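Local coordinates for protein hydrolase (Thermus thermophilus, PDB 1UFO) that probably hydrolyses ester or similar bonds as a member of the alpha/beta hydrolase fold family, its natural substrate being unknown, at residues R83-F88 and A116-L121; P23-L28 and P106-G111; L133-S138 and H217-L222. All coordinates share one frame; numbering follows the deposited sequence.

Contact 1: residues R83-F88 and A116-L121; sequences RVALGF and AFVAHL
Val-118 and Ala-85 meet where helix 77-103 crosses helix 114-124, their CA atoms 5.9 Å apart. The side-chain pairs are all apolar, and no hydrogen bond joins the segments. On Val-118 the CG2 methyl does most of the touching: with CG1 anti to the backbone N (chi1 174°), CG2 stands beside that N and lies 3.7 Å from Ala-85 O, with Ala-85 CB a little farther off. The segment axes approach to 9.4 Å and cross at -56°, with Ala-85 facing the other helix. As in the alpha/beta hydrolase fold, helix 114-124 follows strand 107-112 through the probable nucleophile elbow, Gly-111 to Gly-115, which Val-118 also touches.

Aromatic rings flank this centre. The Phe-88 side chain runs at about a right angle to that of Val-118, and its CD2 comes within 4.0 Å of Val-118 CG2. Ala-85 CB lies at the edge of the Phe-117 ring, near its plane, 4.4 Å from CD2. Among the aliphatic pairs, Leu-121 reaches across with CD1, which stands 4.3 Å from Leu-86 CD2 and also approaches Ala-85 CB. Leu-158 of helix 153-160 touches Leu-86, Phe-117 and Leu-121.

Contact 2: residues P23-L28 and P106-G111; sequences PKALLL and PLFLAG
Phe-108 pairs with Leu-27 in a parallel bridge between strands 25-30 and 107-112, and its side chain runs back beside the start of the first strand. CB meets CD1 of Leu-27 at 3.6 Å and lies almost as near Leu-26 O. CG is anti to its own carbonyl carbon (chi1 -64°) and remains near Leu-26 O. That oxygen sits at the ring edge, in plane, 3.6 Å from CD1. Farther out, CE1 reaches Ala-25 CB at 3.9 Å, again edge-on. Beyond the two strands, Leu-231 and Leu-235 of helix 221-236 touch this side chain. An alanine here would probably leave Ala-25 CB without the ring edge it packs against and the two helix leucines without part of their cover, opening a gap between sheet and helix.

The strands belong to the central parallel part of the alpha/beta hydrolase sheet, and 107-112 leads into the probable nucleophile elbow at Gly-111. Four backbone hydrogen bonds join them. Leu-26 N gives the shortest, 2.7 Å to Pro-106 O and nearly straight (173° at the hydrogen); Phe-108 N returns a bond to Leu-26 O. Next, Leu-28 N donates to Phe-108 O, and Ala-110 N to Leu-28 O.

On the same face as Phe-108, Leu-27 CD1 is 3.9 Å from Ala-110 CB. The other face carries Leu-26 with Leu-107 and Leu-28 with Leu-109. The latter two lie side by side and point the same way, Leu-28 CB meeting Leu-109 CD2 at 4.0 Å. Helix 77-103 covers this face, its Ala-96 touching Leu-28 and Leu-107.

Contact 3: residues L133-S138 and H217-L222; sequences LAFIGS and HTLTPL
Ile-136 holds CG1 between its backbone N and carbonyl carbon (chi1 69°), and an extended chi2 (179°) carries CD1 on to the imidazole of His-217, whose CG is anti to its backbone N (chi1 -165°); the two side chains meet at about a right angle. The contact lies at the probable active site of the alpha/beta hydrolase fold: His-217 hydrogen-bonds through ND1 to Asp-183 and through NE2 to Ser-113, geometry consistent with a Ser-His-Asp triad. Ile-136 CD1 sits over the centre of the imidazole face, 3.9 Å from the centroid, a CH-pi contact. The isoleucine backbone also approaches, with its O only 3.2 Å from His-217 CE1. Between them, the methyl and the two polar partners probably limit tilting of the ring.

Farther along, the CG2 branch of Ile-136 packs against the main chain at Thr-218 O, 3.4 Å away. Strand 132-135 ends beside a second CH-pi contact. Leu-219 lies over one face of the Phe-135 ring, and Met-223 of helix 221-236 touches the same phenylalanine. Leu-219 CD1 is nearest Phe-135 CG and Leu-219 CD2 nearest CE2, while Leu-219 CG comes to 3.5 Å from Phe-135 CD2.

Overall arrangement
The three contacts lie 16 to 17 Å apart, centre to centre, around strand 107-112 and the turn after it. Contacts 2 and 3 share the central sheet, in which strands 107-112 and 132-135 are neighbours; Leu-109 O and Gly-111 O probably accept hydrogen bonds from Leu-133 N and Phe-135 N. Contact 1 lies on the helices before and after strand 107-112, and Ala-116 CB packs against Gly-111 O and Phe-135 O. Along the chain contacts 1 and 2 interleave, whereas contact 3 opens after both have closed. Strand, elbow, following helix and histidine loop thus converge on the probable catalytic centre, with Ser-113 and His-217 brought together from distant parts of the sequence.

Contact 1: residues R83-F88 and A116-L121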
ATOM      1  N   ARG A  83      -9.279 -23.072  18.041  1.00 11.67           N
ATOM      2  CA  ARG A  83      -9.678 -22.862  19.446  1.00 12.38           C
ATOM      3  C   ARG A  83      -8.695 -21.818  20.054  1.00 12.22           C
ATOM      4  O   ARG A  83      -9.120 -20.912  20.813  1.00 13.08           O
ATOM      5  CB  ARG A  83      -9.644 -24.221  20.160  1.00 13.77           C
ATOM      6  CG  ARG A  83      -9.804 -24.103  21.687  1.00 13.47           C
ATOM      7  CD  ARG A  83     -10.987 -23.179  22.113  1.00 13.30           C
ATOM      8  NE  ARG A  83     -12.277 -23.561  21.522  1.00 13.81           N
ATOM      9  CZ  ARG A  83     -13.388 -22.830  21.582  1.00 11.93           C
ATOM     10  NH1 ARG A  83     -14.524 -23.252  21.025  1.00 13.41           N
ATOM     11  NH2 ARG A  83     -13.415 -21.638  22.215  1.00 14.89           N
ATOM     12  N   VAL A  84      -7.402 -21.916  19.739  1.00 11.43           N
ATOM     13  CA  VAL A  84      -6.442 -20.818  20.162  1.00 10.21           C
ATOM     14  C   VAL A  84      -6.985 -19.464  19.586  1.00 10.99           C
ATOM     15  O   VAL A  84      -7.053 -18.476  20.340  1.00  9.95           O
ATOM     16  CB  VAL A  84      -5.061 -21.013  19.562  1.00 10.14           C
ATOM     17  CG1 VAL A  84      -4.165 -19.702  19.772  1.00  9.99           C
ATOM     18  CG2 VAL A  84      -4.313 -22.205  20.275  1.00 12.91           C
ATOM     19  N   ALA A  85      -7.409 -19.414  18.321  1.00 11.55           N
ATOM     20  CA  ALA A  85      -7.932 -18.151  17.741  1.00  9.96           C
ATOM     21  C   ALA A  85      -9.157 -17.616  18.450  1.00 10.57           C
ATOM     22  O   ALA A  85      -9.245 -16.411  18.725  1.00 10.20           O
ATOM     23  CB  ALA A  85      -8.280 -18.368  16.271  1.00 10.86           C
ATOM     24  N   LEU A  86     -10.081 -18.508  18.792  1.00 10.36           N
ATOM     25  CA  LEU A  86     -11.289 -18.049  19.503  1.00  9.78           C
ATOM     26  C   LEU A  86     -10.942 -17.503  20.920  1.00 10.47           C
ATOM     27  O   LEU A  86     -11.593 -16.545  21.373  1.00 10.68           O
ATOM     28  CB  LEU A  86     -12.290 -19.240  19.576  1.00 11.46           C
ATOM     29  CG  LEU A  86     -12.974 -19.484  18.219  1.00  9.99           C
ATOM     30  CD1 LEU A  86     -13.617 -20.860  18.327  1.00 14.02           C
ATOM     31  CD2 LEU A  86     -14.029 -18.414  17.919  1.00 13.99           C
ATOM     32  N   GLY A  87      -9.995 -18.133  21.581  1.00 11.44           N
ATOM     33  CA  GLY A  87      -9.573 -17.710  22.921  1.00 11.75           C
ATOM     34  C   GLY A  87      -8.874 -16.366  22.797  1.00 11.68           C
ATOM     35  O   GLY A  87      -9.097 -15.406  23.566  1.00 11.87           O
ATOM     36  N   PHE A  88      -8.007 -16.310  21.809  1.00 11.46           N
ATOM     37  CA  PHE A  88      -7.209 -15.075  21.563  1.00 10.25           C
ATOM     38  C   PHE A  88      -8.162 -13.898  21.239  1.00  9.29           C
ATOM     39  O   PHE A  88      -7.951 -12.739  21.702  1.00 10.42           O
ATOM     40  CB  PHE A  88      -6.246 -15.343  20.373  1.00  8.78           C
ATOM     41  CG  PHE A  88      -5.058 -14.380  20.257  1.00  8.26           C
ATOM     42  CD1 PHE A  88      -4.626 -13.620  21.303  1.00  9.82           C
ATOM     43  CD2 PHE A  88      -4.314 -14.420  19.081  1.00  7.59           C
ATOM     44  CE1 PHE A  88      -3.390 -12.894  21.214  1.00  9.34           C
ATOM     45  CE2 PHE A  88      -3.096 -13.732  18.953  1.00 10.13           C
ATOM     46  CZ  PHE A  88      -2.616 -12.973  20.016  1.00  9.20           C
ATOM     47  N   ALA A 116      -4.301 -12.052  12.155  1.00  8.73           N
ATOM     48  CA  ALA A 116      -5.098 -11.297  11.183  1.00  8.65           C
ATOM     49  C   ALA A 116      -6.498 -11.919  11.145  1.00  8.20           C
ATOM     50  O   ALA A 116      -7.528 -11.202  11.034  1.00  8.66           O
ATOM     51  CB  ALA A 116      -4.439 -11.380   9.804  1.00  8.10           C
ATOM     52  N   PHE A 117      -6.564 -13.263  11.259  1.00  7.61           N
ATOM     53  CA  PHE A 117      -7.874 -13.910  11.261  1.00  7.92           C
ATOM     54  C   PHE A 117      -8.635 -13.517  12.527  1.00  9.75           C
ATOM     55  O   PHE A 117      -9.844 -13.314  12.477  1.00  9.24           O
ATOM     56  CB  PHE A 117      -7.683 -15.457  11.212  1.00  8.54           C
ATOM     57  CG  PHE A 117      -8.990 -16.186  11.189  1.00  8.95           C
ATOM     58  CD1 PHE A 117      -9.760 -16.215  10.018  1.00  9.81           C
ATOM     59  CD2 PHE A 117      -9.456 -16.851  12.342  1.00 10.28           C
ATOM     60  CE1 PHE A 117     -10.976 -16.883   9.982  1.00 10.85           C
ATOM     61  CE2 PHE A 117     -10.659 -17.552  12.309  1.00 10.19           C
ATOM     62  CZ  PHE A 117     -11.430 -17.558  11.121  1.00 11.49           C
ATOM     63  N   VAL A 118      -7.913 -13.430  13.661  1.00  8.38           N
ATOM     64  CA  VAL A 118      -8.554 -13.000  14.909  1.00  8.54           C
ATOM     65  C   VAL A 118      -9.099 -11.585  14.739  1.00  9.10           C
ATOM     66  O   VAL A 118     -10.163 -11.283  15.250  1.00  8.40           O
ATOM     67  CB  VAL A 118      -7.546 -13.077  16.068  1.00  8.97           C
ATOM     68  CG1 VAL A 118      -8.192 -12.462  17.412  1.00  8.63           C
ATOM     69  CG2 VAL A 118      -7.235 -14.541  16.309  1.00  8.93           C
ATOM     70  N   ALA A 119      -8.341 -10.687  14.093  1.00  8.36           N
ATOM     71  CA  ALA A 119      -8.849  -9.319  13.833  1.00  9.16           C
ATOM     72  C   ALA A 119     -10.193  -9.421  13.073  1.00  9.12           C
ATOM     73  O   ALA A 119     -11.148  -8.656  13.369  1.00 10.47           O
ATOM     74  CB  ALA A 119      -7.765  -8.523  13.022  1.00 10.95           C
ATOM     75  N   HIS A 120     -10.266 -10.310  12.084  1.00  8.33           N
ATOM     76  CA  HIS A 120     -11.523 -10.517  11.361  1.00  8.17           C
ATOM     77  C   HIS A 120     -12.648 -11.019  12.281  1.00  9.83           C
ATOM     78  O   HIS A 120     -13.777 -10.505  12.203  1.00  9.70           O
ATOM     79  CB  HIS A 120     -11.261 -11.480  10.212  1.00  9.46           C
ATOM     80  CG  HIS A 120     -10.779 -10.785   8.987  1.00  9.49           C
ATOM     81  ND1 HIS A 120     -11.630 -10.164   8.089  1.00  9.30           N
ATOM     82  CD2 HIS A 120      -9.517 -10.642   8.476  1.00 11.23           C
ATOM     83  CE1 HIS A 120     -10.912  -9.689   7.081  1.00 10.40           C
ATOM     84  NE2 HIS A 120      -9.628  -9.960   7.288  1.00  8.59           N
ATOM     85  N   LEU A 121     -12.347 -11.991  13.127  1.00  9.67           N
ATOM     86  CA  LEU A 121     -13.342 -12.504  14.059  1.00 11.54           C
ATOM     87  C   LEU A 121     -13.884 -11.310  14.924  1.00 10.58           C
ATOM     88  O   LEU A 121     -15.078 -11.232  15.191  1.00 12.87           O
ATOM     89  CB  LEU A 121     -12.753 -13.542  15.014  1.00 11.63           C
ATOM     90  CG  LEU A 121     -12.347 -14.889  14.459  1.00 13.36           C
ATOM     91  CD1 LEU A 121     -11.718 -15.749  15.446  1.00 14.05           C
ATOM     92  CD2 LEU A 121     -13.636 -15.552  13.879  1.00 16.50           C
TER

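Contact 2: residues P23-L28 and P106-G111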
ATOM      1  N   PRO A  23       2.248   9.448  23.418  1.00 12.87           N
ATOM      2  CA  PRO A  23       1.307   8.573  22.644  1.00 12.59           C
ATOM      3  C   PRO A  23       0.154   9.284  22.025  1.00 13.29           C
ATOM      4  O   PRO A  23      -0.547  10.084  22.664  1.00 13.94           O
ATOM      5  CB  PRO A  23       0.800   7.547  23.662  1.00 14.56           C
ATOM      6  CG  PRO A  23       1.781   7.638  24.864  1.00 14.60           C
ATOM      7  CD  PRO A  23       2.229   9.134  24.853  1.00 13.88           C
ATOM      8  N   LYS A  24      -0.059   9.042  20.736  1.00 12.77           N
ATOM      9  CA  LYS A  24      -1.183   9.691  20.039  1.00 11.82           C
ATOM     10  C   LYS A  24      -2.285   8.647  19.670  1.00 12.60           C
ATOM     11  O   LYS A  24      -3.382   9.044  19.331  1.00 12.79           O
ATOM     12  CB  LYS A  24      -0.733  10.400  18.738  1.00 14.02           C
ATOM     13  CG  LYS A  24      -0.197   9.446  17.668  1.00 14.86           C
ATOM     14  CD  LYS A  24       0.369  10.199  16.465  1.00 14.87           C
ATOM     15  CE  LYS A  24       0.873   9.196  15.370  1.00 16.63           C
ATOM     16  NZ  LYS A  24       1.338  10.042  14.192  1.00 17.23           N
ATOM     17  N   ALA A  25      -1.953   7.373  19.772  1.00 10.65           N
ATOM     18  CA  ALA A  25      -2.936   6.293  19.447  1.00 11.25           C
ATOM     19  C   ALA A  25      -2.481   4.987  20.043  1.00 10.47           C
ATOM     20  O   ALA A  25      -1.293   4.845  20.410  1.00 11.03           O
ATOM     21  CB  ALA A  25      -2.991   6.107  17.899  1.00 11.15           C
ATOM     22  N   LEU A  26      -3.384   3.987  20.127  1.00  8.87           N
ATOM     23  CA  LEU A  26      -3.000   2.650  20.633  1.00  8.89           C
ATOM     24  C   LEU A  26      -2.998   1.695  19.451  1.00  9.42           C
ATOM     25  O   LEU A  26      -3.832   1.819  18.584  1.00  9.95           O
ATOM     26  CB  LEU A  26      -4.106   2.118  21.618  1.00 11.28           C
ATOM     27  CG  LEU A  26      -4.175   2.832  22.960  1.00 13.67           C
ATOM     28  CD1 LEU A  26      -5.630   2.717  23.543  1.00 14.15           C
ATOM     29  CD2 LEU A  26      -3.102   2.183  23.855  1.00 15.91           C
ATOM     30  N   LEU A  27      -2.083   0.739  19.454  1.00  8.57           N
ATOM     31  CA  LEU A  27      -2.131  -0.327  18.437  1.00  8.50           C
ATOM     32  C   LEU A  27      -2.016  -1.622  19.225  1.00  8.67           C
ATOM     33  O   LEU A  27      -0.987  -1.903  19.838  1.00  9.54           O
ATOM     34  CB  LEU A  27      -0.971  -0.231  17.431  1.00 10.71           C
ATOM     35  CG  LEU A  27      -0.934  -1.312  16.362  1.00 10.63           C
ATOM     36  CD1 LEU A  27      -2.277  -1.292  15.559  1.00 12.42           C
ATOM     37  CD2 LEU A  27       0.232  -1.173  15.429  1.00 12.12           C
ATOM     38  N   LEU A  28      -3.085  -2.422  19.223  1.00  7.01           N
ATOM     39  CA  LEU A  28      -3.042  -3.762  19.835  1.00  8.12           C
ATOM     40  C   LEU A  28      -2.633  -4.702  18.725  1.00  8.85           C
ATOM     41  O   LEU A  28      -3.334  -4.782  17.701  1.00  9.91           O
ATOM     42  CB  LEU A  28      -4.451  -4.179  20.429  1.00  9.03           C
ATOM     43  CG  LEU A  28      -4.507  -5.641  20.929  1.00  9.25           C
ATOM     44  CD1 LEU A  28      -3.473  -5.923  22.027  1.00 10.23           C
ATOM     45  CD2 LEU A  28      -5.979  -5.909  21.508  1.00 12.35           C
ATOM     46  N   PRO A 106      -7.284   6.819  20.436  1.00 14.54           N
ATOM     47  CA  PRO A 106      -7.885   6.039  19.332  1.00 12.66           C
ATOM     48  C   PRO A 106      -7.176   4.687  19.297  1.00 12.23           C
ATOM     49  O   PRO A 106      -5.940   4.643  19.405  1.00 11.38           O
ATOM     50  CB  PRO A 106      -7.503   6.834  18.122  1.00 14.06           C
ATOM     51  CG  PRO A 106      -7.450   8.250  18.598  1.00 16.25           C
ATOM     52  CD  PRO A 106      -6.802   8.138  19.967  1.00 14.07           C
ATOM     53  N   LEU A 107      -7.963   3.616  19.067  1.00 11.88           N
ATOM     54  CA  LEU A 107      -7.368   2.286  19.077  1.00 11.55           C
ATOM     55  C   LEU A 107      -7.455   1.634  17.711  1.00 11.60           C
ATOM     56  O   LEU A 107      -8.532   1.661  17.045  1.00 13.58           O
ATOM     57  CB  LEU A 107      -8.035   1.374  20.125  1.00 14.70           C
ATOM     58  CG  LEU A 107      -7.303  -0.015  20.268  1.00 12.95           C
ATOM     59  CD1 LEU A 107      -7.196  -0.560  21.672  1.00 16.86           C
ATOM     60  CD2 LEU A 107      -8.131  -0.966  19.348  1.00 16.30           C
ATOM     61  N   PHE A 108      -6.321   1.063  17.317  1.00  9.35           N
ATOM     62  CA  PHE A 108      -6.207   0.326  16.052  1.00  9.22           C
ATOM     63  C   PHE A 108      -5.793  -1.081  16.357  1.00  9.92           C
ATOM     64  O   PHE A 108      -5.239  -1.358  17.432  1.00  9.33           O
ATOM     65  CB  PHE A 108      -5.118   0.943  15.186  1.00  8.56           C
ATOM     66  CG  PHE A 108      -5.410   2.320  14.768  1.00  9.08           C
ATOM     67  CD1 PHE A 108      -5.029   3.415  15.538  1.00 12.20           C
ATOM     68  CD2 PHE A 108      -6.061   2.525  13.570  1.00 10.60           C
ATOM     69  CE1 PHE A 108      -5.313   4.742  15.094  1.00 14.28           C
ATOM     70  CE2 PHE A 108      -6.352   3.831  13.089  1.00 12.07           C
ATOM     71  CZ  PHE A 108      -5.984   4.945  13.835  1.00 13.74           C
ATOM     72  N   LEU A 109      -6.100  -1.997  15.440  1.00  7.50           N
ATOM     73  CA  LEU A 109      -5.631  -3.393  15.623  1.00  9.41           C
ATOM     74  C   LEU A 109      -4.642  -3.775  14.496  1.00  9.29           C
ATOM     75  O   LEU A 109      -4.794  -3.299  13.347  1.00 10.30           O
ATOM     76  CB  LEU A 109      -6.776  -4.375  15.481  1.00 12.45           C
ATOM     77  CG  LEU A 109      -7.944  -4.284  16.394  1.00 13.74           C
ATOM     78  CD1 LEU A 109      -8.944  -5.477  15.963  1.00 15.05           C
ATOM     79  CD2 LEU A 109      -7.477  -4.524  17.865  1.00 17.44           C
ATOM     80  N   ALA A 110      -3.681  -4.639  14.814  1.00  7.94           N
ATOM     81  CA  ALA A 110      -2.803  -5.217  13.772  1.00  8.59           C
ATOM     82  C   ALA A 110      -2.765  -6.686  14.092  1.00 11.06           C
ATOM     83  O   ALA A 110      -2.716  -7.058  15.260  1.00 12.58           O
ATOM     84  CB  ALA A 110      -1.433  -4.617  13.804  1.00  8.99           C
ATOM     85  N   GLY A 111      -2.891  -7.552  13.073  1.00  8.32           N
ATOM     86  CA  GLY A 111      -2.759  -8.975  13.356  1.00  9.39           C
ATOM     87  C   GLY A 111      -1.848  -9.574  12.289  1.00 10.58           C
ATOM     88  O   GLY A 111      -1.921  -9.121  11.138  1.00 10.33           O
TER

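Contact 3: residues L133-S138 and H217-L222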
ATOM      1  N   LEU A 133      -4.938  -3.455  10.584  1.00  7.61           N
ATOM      2  CA  LEU A 133      -3.927  -3.942   9.624  1.00  7.07           C
ATOM      3  C   LEU A 133      -3.959  -5.467   9.728  1.00  8.43           C
ATOM      4  O   LEU A 133      -3.813  -6.047  10.794  1.00  8.17           O
ATOM      5  CB  LEU A 133      -2.497  -3.476   9.999  1.00  7.22           C
ATOM      6  CG  LEU A 133      -2.372  -1.950  10.145  1.00  6.88           C
ATOM      7  CD1 LEU A 133      -0.897  -1.660  10.517  1.00  8.71           C
ATOM      8  CD2 LEU A 133      -2.639  -1.248   8.792  1.00  8.61           C
ATOM      9  N   ALA A 134      -4.175  -6.144   8.587  1.00  6.78           N
ATOM     10  CA  ALA A 134      -4.194  -7.598   8.550  1.00  6.67           C
ATOM     11  C   ALA A 134      -2.994  -7.997   7.688  1.00  7.04           C
ATOM     12  O   ALA A 134      -3.009  -7.917   6.451  1.00  8.01           O
ATOM     13  CB  ALA A 134      -5.547  -8.078   7.891  1.00  6.72           C
ATOM     14  N   PHE A 135      -1.925  -8.431   8.393  1.00  7.30           N
ATOM     15  CA  PHE A 135      -0.718  -8.807   7.712  1.00  7.27           C
ATOM     16  C   PHE A 135      -0.700 -10.316   7.444  1.00  8.07           C
ATOM     17  O   PHE A 135      -1.090 -11.089   8.296  1.00  9.66           O
ATOM     18  CB  PHE A 135       0.487  -8.552   8.599  1.00  7.59           C
ATOM     19  CG  PHE A 135       0.784  -7.120   8.849  1.00  7.21           C
ATOM     20  CD1 PHE A 135       0.312  -6.475  10.014  1.00  7.17           C
ATOM     21  CD2 PHE A 135       1.630  -6.388   7.970  1.00  8.17           C
ATOM     22  CE1 PHE A 135       0.672  -5.163  10.297  1.00  6.09           C
ATOM     23  CE2 PHE A 135       1.990  -5.086   8.247  1.00  6.73           C
ATOM     24  CZ  PHE A 135       1.518  -4.442   9.425  1.00  6.12           C
ATOM     25  N   ILE A 136      -0.279 -10.672   6.231  1.00  7.62           N
ATOM     26  CA  ILE A 136      -0.079 -12.076   5.812  1.00  8.48           C
ATOM     27  C   ILE A 136      -1.165 -13.053   6.276  1.00  9.27           C
ATOM     28  O   ILE A 136      -0.901 -14.143   6.765  1.00  8.91           O
ATOM     29  CB  ILE A 136       1.384 -12.563   6.226  1.00  7.41           C
ATOM     30  CG1 ILE A 136       1.540 -12.704   7.764  1.00  8.63           C
ATOM     31  CG2 ILE A 136       2.413 -11.547   5.608  1.00  9.50           C
ATOM     32  CD1 ILE A 136       3.048 -13.219   8.062  1.00  7.88           C
ATOM     33  N   GLY A 137      -2.400 -12.644   6.038  1.00  8.29           N
ATOM     34  CA  GLY A 137      -3.520 -13.418   6.525  1.00  9.95           C
ATOM     35  C   GLY A 137      -4.767 -13.374   5.686  1.00 10.75           C
ATOM     36  O   GLY A 137      -4.748 -12.938   4.533  1.00 10.22           O
ATOM     37  N   SER A 138      -5.864 -13.783   6.322  1.00 10.24           N
ATOM     38  CA  SER A 138      -7.130 -13.946   5.625  1.00 10.52           C
ATOM     39  C   SER A 138      -8.297 -13.954   6.594  1.00 10.33           C
ATOM     40  O   SER A 138      -8.104 -14.194   7.817  1.00 10.07           O
ATOM     41  CB  SER A 138      -7.046 -15.289   4.890  1.00 11.69           C
ATOM     42  OG  SER A 138      -8.314 -15.689   4.360  1.00 11.66           O
ATOM     43  N   HIS A 217       5.461 -15.534   3.356  1.00 11.09           N
ATOM     44  CA  HIS A 217       4.738 -15.464   4.637  1.00 11.20           C
ATOM     45  C   HIS A 217       5.584 -14.883   5.805  1.00 10.95           C
ATOM     46  O   HIS A 217       5.928 -15.545   6.838  1.00 11.58           O
ATOM     47  CB  HIS A 217       4.182 -16.894   4.940  1.00 10.81           C
ATOM     48  CG  HIS A 217       3.159 -16.871   6.006  1.00 11.40           C
ATOM     49  ND1 HIS A 217       1.904 -16.373   5.795  1.00 11.83           N
ATOM     50  CD2 HIS A 217       3.208 -17.282   7.292  1.00 13.03           C
ATOM     51  CE1 HIS A 217       1.199 -16.510   6.923  1.00 12.04           C
ATOM     52  NE2 HIS A 217       1.962 -17.066   7.841  1.00 14.30           N
ATOM     53  N   THR A 218       5.956 -13.618   5.608  1.00 10.51           N
ATOM     54  CA  THR A 218       6.680 -12.842   6.605  1.00 10.84           C
ATOM     55  C   THR A 218       6.195 -11.390   6.565  1.00 10.67           C
ATOM     56  O   THR A 218       5.791 -10.881   5.543  1.00  9.73           O
ATOM     57  CB  THR A 218       8.226 -12.835   6.420  1.00 14.37           C
ATOM     58  OG1 THR A 218       8.558 -12.087   5.266  1.00 17.79           O
ATOM     59  CG2 THR A 218       8.721 -14.253   6.216  1.00 17.12           C
ATOM     60  N   LEU A 219       6.284 -10.740   7.729  1.00  9.98           N
ATOM     61  CA  LEU A 219       5.830  -9.361   7.866  1.00  9.02           C
ATOM     62  C   LEU A 219       7.084  -8.563   7.570  1.00  9.69           C
ATOM     63  O   LEU A 219       7.955  -8.370   8.403  1.00  9.62           O
ATOM     64  CB  LEU A 219       5.307  -9.145   9.302  1.00  9.01           C
ATOM     65  CG  LEU A 219       4.392  -7.891   9.477  1.00  9.33           C
ATOM     66  CD1 LEU A 219       3.675  -7.931  10.818  1.00  9.94           C
ATOM     67  CD2 LEU A 219       5.148  -6.605   9.311  1.00 10.93           C
ATOM     68  N   THR A 220       7.205  -8.094   6.331  1.00  9.00           N
ATOM     69  CA  THR A 220       8.445  -7.399   5.891  1.00 11.20           C
ATOM     70  C   THR A 220       8.497  -5.960   6.347  1.00 12.81           C
ATOM     71  O   THR A 220       7.466  -5.328   6.632  1.00 11.10           O
ATOM     72  CB  THR A 220       8.571  -7.335   4.346  1.00 13.57           C
ATOM     73  OG1 THR A 220       7.490  -6.520   3.846  1.00 11.84           O
ATOM     74  CG2 THR A 220       8.449  -8.701   3.759  1.00 14.30           C
ATOM     75  N   PRO A 221       9.677  -5.375   6.376  1.00 13.12           N
ATOM     76  CA  PRO A 221       9.793  -3.983   6.800  1.00 13.46           C
ATOM     77  C   PRO A 221       9.004  -3.084   5.862  1.00 13.55           C
ATOM     78  O   PRO A 221       8.438  -2.112   6.355  1.00 12.32           O
ATOM     79  CB  PRO A 221      11.279  -3.654   6.687  1.00 16.32           C
ATOM     80  CG  PRO A 221      11.963  -5.065   7.024  1.00 17.74           C
ATOM     81  CD  PRO A 221      11.003  -6.030   6.183  1.00 14.98           C
ATOM     82  N   LEU A 222       8.955  -3.392   4.562  1.00 12.23           N
ATOM     83  CA  LEU A 222       8.159  -2.526   3.652  1.00 11.79           C
ATOM     84  C   LEU A 222       6.640  -2.613   4.013  1.00 11.30           C
ATOM     85  O   LEU A 222       5.945  -1.600   4.040  1.00 10.44           O
ATOM     86  CB  LEU A 222       8.353  -2.921   2.181  1.00 13.14           C
ATOM     87  CG  LEU A 222       7.539  -2.058   1.206  1.00 12.92           C
ATOM     88  CD1 LEU A 222       7.832  -0.541   1.291  1.00 13.51           C
ATOM     89  CD2 LEU A 222       7.821  -2.543  -0.230  1.00 13.39           C
TER